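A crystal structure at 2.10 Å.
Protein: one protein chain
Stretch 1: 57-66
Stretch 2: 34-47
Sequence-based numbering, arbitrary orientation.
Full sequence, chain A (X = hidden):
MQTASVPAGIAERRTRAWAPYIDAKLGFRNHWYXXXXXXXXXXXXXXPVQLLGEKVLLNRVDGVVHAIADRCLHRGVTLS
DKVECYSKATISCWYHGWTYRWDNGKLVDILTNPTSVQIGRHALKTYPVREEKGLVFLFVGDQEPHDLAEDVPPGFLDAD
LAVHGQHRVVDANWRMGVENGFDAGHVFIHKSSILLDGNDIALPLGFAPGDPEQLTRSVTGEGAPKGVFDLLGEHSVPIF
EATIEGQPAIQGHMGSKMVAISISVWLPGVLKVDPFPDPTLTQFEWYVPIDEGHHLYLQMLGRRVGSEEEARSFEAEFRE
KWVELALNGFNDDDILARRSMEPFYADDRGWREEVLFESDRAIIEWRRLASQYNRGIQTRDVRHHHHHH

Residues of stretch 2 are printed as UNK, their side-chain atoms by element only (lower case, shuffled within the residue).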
# COMPACT_ATOMS: atom_id res chain seq x y z
N LEU A 57 7.67 20.74 14.79
CA LEU A 57 6.78 21.87 14.54
C LEU A 57 7.59 23.16 14.70
O LEU A 57 8.20 23.39 15.75
CB LEU A 57 5.61 21.88 15.53
CG LEU A 57 4.21 22.18 14.98
CD1 LEU A 57 3.35 22.71 16.12
CD2 LEU A 57 4.24 23.19 13.84
N LEU A 58 7.59 23.99 13.67
CA LEU A 58 8.33 25.24 13.70
C LEU A 58 7.40 26.45 13.86
O LEU A 58 6.24 26.40 13.48
CB LEU A 58 9.11 25.42 12.39
CG LEU A 58 10.00 24.28 11.88
CD1 LEU A 58 10.53 24.66 10.50
CD2 LEU A 58 11.13 24.02 12.85
N ASN A 59 7.94 27.52 14.43
CA ASN A 59 7.18 28.75 14.59
C ASN A 59 8.14 29.89 14.82
O ASN A 59 9.24 29.70 15.36
CB ASN A 59 6.19 28.66 15.75
CG ASN A 59 5.22 29.84 15.79
OD1 ASN A 59 4.88 30.40 14.74
ND2 ASN A 59 4.76 30.20 16.98
N ARG A 60 7.74 31.08 14.39
CA ARG A 60 8.56 32.27 14.56
C ARG A 60 7.85 33.19 15.55
O ARG A 60 6.73 33.64 15.31
CB ARG A 60 8.75 32.96 13.21
CG ARG A 60 9.47 34.29 13.26
CD ARG A 60 9.94 34.67 11.87
NE ARG A 60 11.39 34.61 11.81
CZ ARG A 60 12.09 33.95 10.89
NH1 ARG A 60 11.48 33.28 9.92
NH2 ARG A 60 13.41 33.97 10.95
N VAL A 61 8.51 33.44 16.68
CA VAL A 61 7.96 34.29 17.73
C VAL A 61 8.92 35.45 17.96
O VAL A 61 10.07 35.25 18.35
CB VAL A 61 7.79 33.50 19.04
CG1 VAL A 61 7.13 34.39 20.10
CG2 VAL A 61 6.94 32.26 18.79
N ASP A 62 8.42 36.66 17.73
CA ASP A 62 9.24 37.86 17.88
C ASP A 62 10.48 37.72 17.01
O ASP A 62 11.60 37.96 17.45
CB ASP A 62 9.64 38.08 19.34
CG ASP A 62 8.45 38.39 20.24
OD1 ASP A 62 7.52 39.09 19.77
OD2 ASP A 62 8.44 37.95 21.41
N GLY A 63 10.26 37.31 15.76
CA GLY A 63 11.35 37.15 14.82
C GLY A 63 12.28 35.96 15.02
O GLY A 63 13.12 35.70 14.17
N VAL A 64 12.13 35.24 16.13
CA VAL A 64 12.99 34.09 16.41
C VAL A 64 12.32 32.75 16.13
O VAL A 64 11.22 32.48 16.61
CB VAL A 64 13.48 34.11 17.87
CG1 VAL A 64 14.41 32.93 18.13
CG2 VAL A 64 14.19 35.42 18.17
N VAL A 65 13.00 31.90 15.36
CA VAL A 65 12.47 30.58 15.01
C VAL A 65 12.69 29.56 16.12
O VAL A 65 13.79 29.42 16.64
CB VAL A 65 13.11 30.02 13.71
CG1 VAL A 65 12.50 28.66 13.36
CG2 VAL A 65 12.91 30.99 12.56
N HIS A 66 11.62 28.86 16.48
CA HIS A 66 11.69 27.83 17.51
C HIS A 66 11.22 26.52 16.90
O HIS A 66 10.44 26.52 15.95
CB HIS A 66 10.82 28.20 18.71
CG HIS A 66 11.30 29.41 19.45
ND1 HIS A 66 12.51 29.44 20.13
CD2 HIS A 66 10.76 30.64 19.60
CE1 HIS A 66 12.68 30.64 20.66
NE2 HIS A 66 11.64 31.38 20.35
N UNK A 34 19.16 21.65 6.96
CA UNK A 34 18.25 22.75 6.61
C UNK A 34 16.90 22.08 6.33
O UNK A 34 16.86 21.01 5.72
c UNK A 34 20.10 21.37 5.86
c UNK A 34 19.48 22.12 4.69
c UNK A 34 18.89 23.33 5.35
N UNK A 35 15.80 22.69 6.76
CA UNK A 35 14.50 22.08 6.54
C UNK A 35 13.49 22.93 5.79
O UNK A 35 12.54 22.41 5.20
c UNK A 35 13.65 22.88 8.77
c UNK A 35 14.72 20.63 8.57
c UNK A 35 13.85 21.66 7.88
N UNK A 36 13.69 24.25 5.80
CA UNK A 36 12.74 25.14 5.14
C UNK A 36 13.40 26.49 4.83
O UNK A 36 14.43 26.84 5.42
c UNK A 36 9.34 24.18 5.50
c UNK A 36 10.18 25.45 5.37
n UNK A 36 9.86 23.09 4.69
c UNK A 36 9.27 21.91 4.55
n UNK A 36 8.13 21.64 5.17
c UNK A 36 11.53 25.33 6.06
n UNK A 36 9.83 20.98 3.79
N UNK A 37 12.82 27.23 3.90
CA UNK A 37 13.33 28.55 3.56
C UNK A 37 12.79 29.51 4.63
O UNK A 37 11.66 29.33 5.08
c UNK A 37 14.69 27.97 0.86
c UNK A 37 12.53 28.54 -0.26
c UNK A 37 13.18 28.05 1.02
c UNK A 37 12.84 28.98 2.18
N UNK A 38 13.58 30.50 5.02
CA UNK A 38 13.15 31.45 6.04
C UNK A 38 11.76 32.02 5.79
O UNK A 38 10.95 32.14 6.71
c UNK A 38 14.15 32.62 6.14
o UNK A 38 15.38 32.20 6.70
N UNK A 39 11.48 32.36 4.53
CA UNK A 39 10.19 32.93 4.15
C UNK A 39 9.01 32.00 4.43
O UNK A 39 7.88 32.47 4.57
c UNK A 39 10.21 33.31 2.67
N UNK A 40 9.26 30.70 4.50
CA UNK A 40 8.19 29.73 4.75
C UNK A 40 7.86 29.61 6.23
O UNK A 40 6.86 29.00 6.60
c UNK A 40 8.83 28.33 2.71
o UNK A 40 8.62 26.35 1.40
c UNK A 40 9.31 26.98 2.23
o UNK A 40 10.38 26.53 2.69
c UNK A 40 8.59 28.36 4.21
N UNK A 41 8.71 30.17 7.08
CA UNK A 41 8.51 30.13 8.52
C UNK A 41 8.22 31.56 8.98
O UNK A 41 9.12 32.27 9.42
c UNK A 41 9.47 29.37 10.72
c UNK A 41 9.76 29.59 9.24
c UNK A 41 10.21 28.28 8.58
N UNK A 42 6.96 31.97 8.86
CA UNK A 42 6.55 33.32 9.23
C UNK A 42 6.18 33.50 10.69
O UNK A 42 5.93 32.54 11.42
c UNK A 42 5.39 33.75 8.33
N UNK A 43 6.15 34.76 11.11
CA UNK A 43 5.80 35.13 12.48
C UNK A 43 4.43 34.55 12.86
O UNK A 43 3.48 34.65 12.08
c UNK A 43 5.44 37.21 14.01
o UNK A 43 6.18 36.73 16.22
c UNK A 43 6.52 36.92 15.04
c UNK A 43 5.77 36.66 12.61
o UNK A 43 7.72 36.91 14.67
N UNK A 44 4.36 33.94 14.03
CA UNK A 44 3.12 33.36 14.53
C UNK A 44 2.37 32.51 13.51
O UNK A 44 1.14 32.53 13.46
c UNK A 44 2.20 34.46 15.06
N UNK A 45 3.10 31.75 12.71
CA UNK A 45 2.46 30.88 11.71
C UNK A 45 3.16 29.51 11.71
O UNK A 45 3.97 29.22 10.83
c UNK A 45 2.55 31.53 10.32
o UNK A 45 1.72 30.85 9.39
N UNK A 46 2.85 28.66 12.70
CA UNK A 46 3.42 27.32 12.86
C UNK A 46 3.44 26.47 11.59
O UNK A 46 2.44 26.38 10.87
c UNK A 46 2.25 27.90 14.82
c UNK A 46 1.88 28.94 13.78
c UNK A 46 2.56 26.70 13.96
N UNK A 47 4.58 25.83 11.33
CA UNK A 47 4.76 24.99 10.15
C UNK A 47 5.35 23.63 10.51
O UNK A 47 6.44 23.55 11.09
c UNK A 47 5.13 26.99 8.67
c UNK A 47 5.71 25.67 9.13
c UNK A 47 5.93 24.75 7.94
O HOH W 1 5.87 39.95 17.22

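Position 34 carries three carbons that close a ring onto its own backbone N, so it is P34; it lies out of reach of stretch 1. At 35 one carbon carries two more, one of them 4.0 Å from CD1 of L58; this is V35, pointing toward stretch 1. Position 36, where the chain turns a corner, has three carbons, a nitrogen, then a carbon bearing two nitrogens: R36, whose long side chain makes no contact here. Four carbons forked at the second make 37 a leucine, L37, also out of reach.

One carbon and one oxygen identify 38 as S38; its backbone O is what lies near stretch 1, 3.4 Å from NH1 of R60. A single carbon at 39 gives A39, pointing away. Position 40 has three carbons, the third carrying two oxygens. Since glutamate and glutamine differ there by O against N, the two oxygens settle it as E40, which stays clear of stretch 1.

Position 41 is again a carbon with two carbons on it, and both branches meet apolar neighbours: one carbon is 4.1 Å from CD1 of L58, the other 4.1 Å from CG1 of V65. This is V41, buried and pointing toward stretch 1, with CG2 facing L58 and CG1 facing V65. The lone carbon of 42 makes it A42, turned away.

At 43 three carbons end in two oxygens, and these accept from two consecutive backbone amides of the turn: one lies 2.8 Å from N of G63, the other 2.7 Å from N of D62. The residue is E43. Its CB direction is away overall, yet with chi2 near p the carboxylate comes back to the turn, OE1 bonding G63 and OE2 bonding D62.

A single carbon marks 44 as A44, which has positive phi and points away. One carbon and one oxygen at 45 give S45, also pointing away. Position 46 has three carbons closed onto N, with CB 3.9 Å from CD2 of L57: P46. Finally, 47 is one carbon carrying two, V47, on the same face of the sheet as L58.

The contact works through backbone pairing, a small apolar patch and a carboxylate at the turn. Backbone pairing anchors one end: N of V47 donates to O of L58 at 2.8 Å, and N of L58 returns the bond to O of V47 at 2.9 Å, an antiparallel pair. Further along, N of A44 donates to O of R60 at 2.7 Å. V41 packs against L58 and V65, with V35 and P46 adding apolar contacts to L58 and L57, while the backbone O of V41 receives NH1 of R60 at 2.6 Å, at the edge of the guanidinium. R60 is steadied in turn by NE bonding to O of G63 at 3.1 Å. The type I' turn from V61 to V64 leaves the amides of D62 and G63 free for E43. The rule to read is that main chain sets the register, V41, V35 and P46 add apolar packing, and one carboxylate caters to the hairpin tip.

Stretch 2, residues 34-47: PVRLSAEVAEASPV
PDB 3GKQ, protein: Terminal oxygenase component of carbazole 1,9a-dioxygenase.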